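Local coordinates for protein putative primosome component (Streptococcus pyogenes serotype M3, PDB 2QGZ) that probably loads the replicative helicase onto DNA as a primosome component, using a P-loop ATPase domain of the IstB-like family, at residues R119-S124 / K165-A170; A171-L176 / V182-L187. One frame throughout, in Å; residues are numbered along the deposited sequence.

Interaction 1: R119-S124 / K165-A170. With PO4 (phosphate ion), chain B; PO4 (phosphate ion), chain C.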
loop_
_atom_site.group_PDB
_atom_site.type_symbol
_atom_site.label_atom_id
_atom_site.label_comp_id
_atom_site.label_asym_id
_atom_site.label_seq_id
_atom_site.Cartn_x
_atom_site.Cartn_y
_atom_site.Cartn_z
ATOM N N ARG A 119 10.660 -7.369 -1.873
ATOM C CA ARG A 119 11.549 -6.779 -0.885
ATOM C C ARG A 119 12.838 -6.332 -1.577
ATOM O O ARG A 119 13.711 -5.719 -0.964
ATOM C CB ARG A 119 11.828 -7.828 0.200
ATOM C CG ARG A 119 12.667 -7.376 1.382
ATOM C CD ARG A 119 12.292 -8.172 2.641
ATOM N NE ARG A 119 12.346 -9.610 2.415
ATOM C CZ ARG A 119 11.504 -10.478 2.960
ATOM N NH1 ARG A 119 10.541 -10.050 3.768
ATOM N NH2 ARG A 119 11.610 -11.772 2.683
ATOM N N HIS A 120 12.935 -6.623 -2.875
ATOM C CA HIS A 120 14.122 -6.261 -3.648
ATOM C C HIS A 120 13.809 -5.457 -4.913
ATOM O O HIS A 120 14.428 -5.674 -5.959
ATOM C CB HIS A 120 14.904 -7.528 -4.027
ATOM C CG HIS A 120 15.247 -8.398 -2.857
ATOM N ND1 HIS A 120 16.092 -7.990 -1.846
ATOM C CD2 HIS A 120 14.839 -9.647 -2.525
ATOM C CE1 HIS A 120 16.189 -8.950 -0.943
ATOM N NE2 HIS A 120 15.438 -9.966 -1.331
ATOM N N ILE A 121 12.862 -4.528 -4.823
ATOM C CA ILE A 121 12.503 -3.704 -5.976
ATOM C C ILE A 121 13.009 -2.279 -5.800
ATOM O O ILE A 121 12.665 -1.612 -4.826
ATOM C CB ILE A 121 10.977 -3.676 -6.185
ATOM C CG1 ILE A 121 10.467 -5.111 -6.354
ATOM C CG2 ILE A 121 10.636 -2.859 -7.416
ATOM C CD1 ILE A 121 8.984 -5.222 -6.567
ATOM N N HIS A 122 13.828 -1.820 -6.745
ATOM C CA HIS A 122 14.392 -0.472 -6.688
ATOM C C HIS A 122 13.678 0.517 -7.616
ATOM O O HIS A 122 13.002 0.128 -8.572
ATOM C CB HIS A 122 15.880 -0.489 -7.076
ATOM C CG HIS A 122 16.716 -1.465 -6.303
ATOM N ND1 HIS A 122 16.543 -2.830 -6.391
ATOM C CD2 HIS A 122 17.773 -1.274 -5.477
ATOM C CE1 HIS A 122 17.458 -3.437 -5.656
ATOM N NE2 HIS A 122 18.218 -2.515 -5.092
ATOM N N LEU A 123 13.854 1.806 -7.345
ATOM C CA LEU A 123 13.248 2.841 -8.173
ATOM C C LEU A 123 13.670 2.699 -9.630
ATOM O O LEU A 123 12.909 3.025 -10.532
ATOM C CB LEU A 123 13.658 4.232 -7.684
ATOM C CG LEU A 123 13.114 4.688 -6.335
ATOM C CD1 LEU A 123 13.757 6.014 -5.984
ATOM C CD2 LEU A 123 11.584 4.793 -6.396
ATOM N N SER A 124 14.892 2.233 -9.856
ATOM C CA SER A 124 15.409 2.061 -11.212
ATOM C C SER A 124 14.680 0.983 -12.015
ATOM O O SER A 124 14.742 0.980 -13.245
ATOM C CB SER A 124 16.906 1.740 -11.162
ATOM O OG SER A 124 17.182 0.711 -10.220
ATOM N N LYS A 165 1.587 -1.993 -10.356
ATOM C CA LYS A 165 1.167 -1.018 -9.358
ATOM C C LYS A 165 1.813 -1.334 -8.018
ATOM O O LYS A 165 2.315 -0.439 -7.344
ATOM C CB LYS A 165 -0.357 -0.993 -9.239
ATOM C CG LYS A 165 -1.040 -0.443 -10.496
ATOM C CD LYS A 165 -2.540 -0.280 -10.309
ATOM C CE LYS A 165 -3.191 -1.571 -9.821
ATOM N NZ LYS A 165 -2.947 -2.740 -10.736
ATOM N N SER A 166 1.821 -2.613 -7.649
ATOM C CA SER A 166 2.420 -3.021 -6.384
ATOM C C SER A 166 3.944 -2.856 -6.403
ATOM O O SER A 166 4.560 -2.545 -5.380
ATOM C CB SER A 166 2.037 -4.476 -6.055
ATOM O OG SER A 166 2.495 -5.385 -7.053
ATOM N N TYR A 167 4.553 -3.060 -7.564
ATOM C CA TYR A 167 6.003 -2.917 -7.706
ATOM C C TYR A 167 6.449 -1.483 -7.433
ATOM O O TYR A 167 7.429 -1.250 -6.715
ATOM C CB TYR A 167 6.433 -3.335 -9.115
ATOM C CG TYR A 167 6.679 -4.821 -9.267
ATOM C CD1 TYR A 167 5.913 -5.754 -8.573
ATOM C CD2 TYR A 167 7.661 -5.296 -10.129
ATOM C CE1 TYR A 167 6.119 -7.123 -8.733
ATOM C CE2 TYR A 167 7.874 -6.664 -10.301
ATOM C CZ TYR A 167 7.099 -7.570 -9.600
ATOM O OH TYR A 167 7.306 -8.924 -9.774
ATOM N N LEU A 168 5.721 -0.532 -8.014
ATOM C CA LEU A 168 5.994 0.895 -7.850
ATOM C C LEU A 168 6.019 1.248 -6.351
ATOM O O LEU A 168 6.927 1.926 -5.872
ATOM C CB LEU A 168 4.899 1.704 -8.549
ATOM C CG LEU A 168 5.075 3.178 -8.918
ATOM C CD1 LEU A 168 3.731 3.862 -8.756
ATOM C CD2 LEU A 168 6.104 3.867 -8.045
ATOM N N LEU A 169 5.006 0.790 -5.626
ATOM C CA LEU A 169 4.898 1.036 -4.193
ATOM C C LEU A 169 5.998 0.299 -3.432
ATOM O O LEU A 169 6.509 0.795 -2.428
ATOM C CB LEU A 169 3.508 0.613 -3.704
ATOM C CG LEU A 169 2.463 1.716 -3.490
ATOM C CD1 LEU A 169 2.616 2.818 -4.522
ATOM C CD2 LEU A 169 1.063 1.108 -3.531
ATOM N N ALA A 170 6.371 -0.881 -3.913
ATOM C CA ALA A 170 7.443 -1.634 -3.273
ATOM C C ALA A 170 8.764 -0.876 -3.465
ATOM O O ALA A 170 9.638 -0.881 -2.580
ATOM C CB ALA A 170 7.544 -3.016 -3.870
HETATM P P PO4 B . -0.082 -5.003 -9.791
HETATM O O1 PO4 B . -0.663 -4.564 -8.487
HETATM O O2 PO4 B . -0.800 -6.228 -10.264
HETATM O O3 PO4 B . -0.248 -3.909 -10.814
HETATM O O4 PO4 B . 1.360 -5.296 -9.607
HETATM P P PO4 C . 18.856 1.632 -7.648
HETATM O O1 PO4 C . 19.115 1.099 -6.253
HETATM O O2 PO4 C . 17.440 2.137 -7.723
HETATM O O3 PO4 C . 19.806 2.757 -7.949
HETATM O O4 PO4 C . 19.073 0.524 -8.656
#
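Ile121 reaches helix 165-179 through the end of its side chain, CD1, which sits over one face of the Tyr167 ring. The methyl carbon lies 3.7 Å from the centroid of the Tyr167 ring and 16° off the ring normal, which meets the geometry of a CH-pi contact. It is displaced a little toward the rim, with Tyr167 CG its nearest ring atom at 3.6 Å. The same Ile121 CD1 packs on Ala170 CB at 3.8 Å, one turn further along the helix. An extended chi2 of -180° carries this methyl out between the two residues, while the CG2 branch faces the backbone carbonyl of Tyr167.

Behind this apolar shell, Tyr118 meets the Tyr167 ring edge-to-face and hydrogen-bonds through OH to Ser166 OG. Helix 165-179 begins at the phosphate ion of chain B. Lys165 N donates to its O3 at 2.7 Å, and Lys165 NZ grips that same O3 at 2.9 Å because the lysine chain bends back at chi3 and chi4. Ser166 OG holds O4 of this ion at 2.8 Å, and Gly162 N is bonded to the phosphate as well.

Amides, lysine and serine converging on one anion are consistent with a Walker A P-loop whose phosphate, probably from the crystallisation liquor, occupies a nucleotide-phosphate position, whereas segment 119-124 meets residues 165-170 through the Ile121 side chain alone, without a hydrogen bond between them.

Interaction 2: A171-L176 / V182-L187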
loop_
_atom_site.group_PDB
_atom_site.type_symbol
_atom_site.label_atom_id
_atom_site.label_comp_id
_atom_site.label_asym_id
_atom_site.label_seq_id
_atom_site.Cartn_x
_atom_site.Cartn_y
_atom_site.Cartn_z
ATOM N N ALA A 171 8.916 -0.225 -4.617
ATOM C CA ALA A 171 10.133 0.533 -4.879
ATOM C C ALA A 171 10.202 1.725 -3.928
ATOM O O ALA A 171 11.289 2.143 -3.503
ATOM C CB ALA A 171 10.158 1.013 -6.318
ATOM N N MET A 172 9.038 2.282 -3.613
ATOM C CA MET A 172 8.961 3.415 -2.692
ATOM C C MET A 172 9.398 2.924 -1.308
ATOM O O MET A 172 10.152 3.606 -0.618
ATOM C CB MET A 172 7.526 3.961 -2.622
ATOM C CG MET A 172 7.351 5.180 -1.733
ATOM S SD MET A 172 5.604 5.548 -1.374
ATOM C CE MET A 172 5.193 4.122 -0.307
ATOM N N ALA A 173 8.933 1.740 -0.913
ATOM C CA ALA A 173 9.290 1.172 0.390
ATOM C C ALA A 173 10.797 0.924 0.482
ATOM O O ALA A 173 11.410 1.124 1.529
ATOM C CB ALA A 173 8.534 -0.145 0.629
ATOM N N HIS A 174 11.386 0.481 -0.622
ATOM C CA HIS A 174 12.814 0.205 -0.654
ATOM C C HIS A 174 13.623 1.491 -0.531
ATOM O O HIS A 174 14.667 1.511 0.114
ATOM C CB HIS A 174 13.179 -0.520 -1.943
ATOM C CG HIS A 174 14.535 -1.147 -1.915
ATOM N ND1 HIS A 174 15.697 -0.417 -2.060
ATOM C CD2 HIS A 174 14.915 -2.435 -1.728
ATOM C CE1 HIS A 174 16.735 -1.232 -1.965
ATOM N NE2 HIS A 174 16.288 -2.459 -1.763
ATOM N N GLU A 175 13.132 2.567 -1.138
ATOM C CA GLU A 175 13.819 3.848 -1.089
ATOM C C GLU A 175 13.653 4.490 0.297
ATOM O O GLU A 175 14.554 5.175 0.788
ATOM C CB GLU A 175 13.265 4.760 -2.179
ATOM C CG GLU A 175 14.104 5.972 -2.496
ATOM C CD GLU A 175 15.414 5.635 -3.191
ATOM O OE1 GLU A 175 15.509 4.577 -3.857
ATOM O OE2 GLU A 175 16.352 6.453 -3.092
ATOM N N LEU A 176 12.500 4.266 0.925
ATOM C CA LEU A 176 12.248 4.803 2.263
ATOM C C LEU A 176 13.187 4.145 3.265
ATOM O O LEU A 176 13.685 4.790 4.187
ATOM C CB LEU A 176 10.802 4.552 2.695
ATOM C CG LEU A 176 9.791 5.630 2.319
ATOM C CD1 LEU A 176 8.405 5.223 2.789
ATOM C CD2 LEU A 176 10.203 6.940 2.948
ATOM N N VAL A 182 13.084 4.123 7.794
ATOM C CA VAL A 182 11.731 3.644 8.029
ATOM C C VAL A 182 11.370 2.258 7.514
ATOM O O VAL A 182 11.781 1.844 6.431
ATOM C CB VAL A 182 10.715 4.664 7.470
ATOM C CG1 VAL A 182 11.046 4.977 6.026
ATOM C CG2 VAL A 182 9.301 4.122 7.597
ATOM N N SER A 183 10.584 1.551 8.321
ATOM C CA SER A 183 10.107 0.213 7.997
ATOM C C SER A 183 8.770 0.364 7.285
ATOM O O SER A 183 8.005 1.279 7.569
ATOM C CB SER A 183 9.899 -0.613 9.274
ATOM O OG SER A 183 11.104 -0.758 10.010
ATOM N N THR A 184 8.492 -0.535 6.358
ATOM C CA THR A 184 7.245 -0.501 5.619
ATOM C C THR A 184 6.728 -1.921 5.593
ATOM O O THR A 184 7.512 -2.867 5.640
ATOM C CB THR A 184 7.456 -0.029 4.152
ATOM O OG1 THR A 184 7.891 1.336 4.133
ATOM C CG2 THR A 184 6.158 -0.135 3.363
ATOM N N THR A 185 5.411 -2.070 5.542
ATOM C CA THR A 185 4.814 -3.389 5.463
ATOM C C THR A 185 3.987 -3.445 4.195
ATOM O O THR A 185 3.127 -2.593 3.962
ATOM C CB THR A 185 3.899 -3.695 6.658
ATOM O OG1 THR A 185 4.685 -3.772 7.851
ATOM C CG2 THR A 185 3.184 -5.027 6.453
ATOM N N LEU A 186 4.280 -4.442 3.367
ATOM C CA LEU A 186 3.561 -4.658 2.120
ATOM C C LEU A 186 2.677 -5.858 2.424
ATOM O O LEU A 186 3.162 -6.929 2.761
ATOM C CB LEU A 186 4.548 -4.982 1.003
ATOM C CG LEU A 186 5.611 -3.905 0.770
ATOM C CD1 LEU A 186 6.788 -4.480 0.002
ATOM C CD2 LEU A 186 4.991 -2.760 0.012
ATOM N N LEU A 187 1.374 -5.674 2.298
ATOM C CA LEU A 187 0.435 -6.729 2.625
ATOM C C LEU A 187 -0.557 -7.042 1.512
ATOM O O LEU A 187 -1.177 -6.142 0.953
ATOM C CB LEU A 187 -0.295 -6.314 3.903
ATOM C CG LEU A 187 -1.524 -7.048 4.423
ATOM C CD1 LEU A 187 -1.627 -6.825 5.923
ATOM C CD2 LEU A 187 -2.779 -6.548 3.708
HETATM O O HOH W 1 10.536 0.592 4.330
#
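Leu176 and Val182 close the turn between helix 165-179 and strand 184-188, part of the parallel-sheet P-loop NTPase fold, in which this helix packs on the sheet. The axes of helix 171-176 and strand 184-187 approach to 9.1 Å with their directions 162° apart, so the chain almost reverses as it passes from one to the other.

The side chain of Leu176 can be followed outward. CB is the first atom to touch, lying 3.4 Å from Val182 CG1; CG stands 4.0 Å from that same Val182 methyl. At the fork, CD2 also rests against Val182 CG1, and CD1 lies about as far from that methyl as from Thr184 OG1, which is 4.1 Å away. Val182 CG1 can serve all of these atoms because chi1 of 53° places it between its own backbone N and carbonyl carbon, facing the helix, where it also lies against Leu176 O at 3.2 Å. Beyond the two segments, Phe143 of helix 131-146 also packs on Leu176.

One turn earlier, Ala173 CB lies against Thr184 CG2 at 3.6 Å. Leu186 CD2 is a looser neighbour of that CB. With chi1 of -66°, Thr184 turns its methyl to the alanine and OG1 to a bridging water. That water ties together three groups: it donates to Ala173 O and to Val182 O, the latter at 2.7 Å, and accepts a hydrogen bond from Thr184 OG1 at 2.8 Å.

Overall arrangement
Both contacts use helix 165-179: interaction 1 takes its N-terminal turns, interaction 2 the turns that follow. All five touching residues of interaction 2 are buried where the helix faces strand 184-188 and the residues leading into it; in interaction 1 two of three are, Tyr167 being partly exposed. Their chemistry differs accordingly. Interaction 1 sets a methyl on an aromatic face beside a phosphate-binding helix start, whereas interaction 2 combines alanine, valine and leucine carbons and a threonine methyl with a water bridge to backbone carbonyls. The centres are about 9 Å apart, and the contacts meet directly: Ile121 O lies 3.1 Å from His174 CB, while the His122 and His174 rings meet with planes at about 40°.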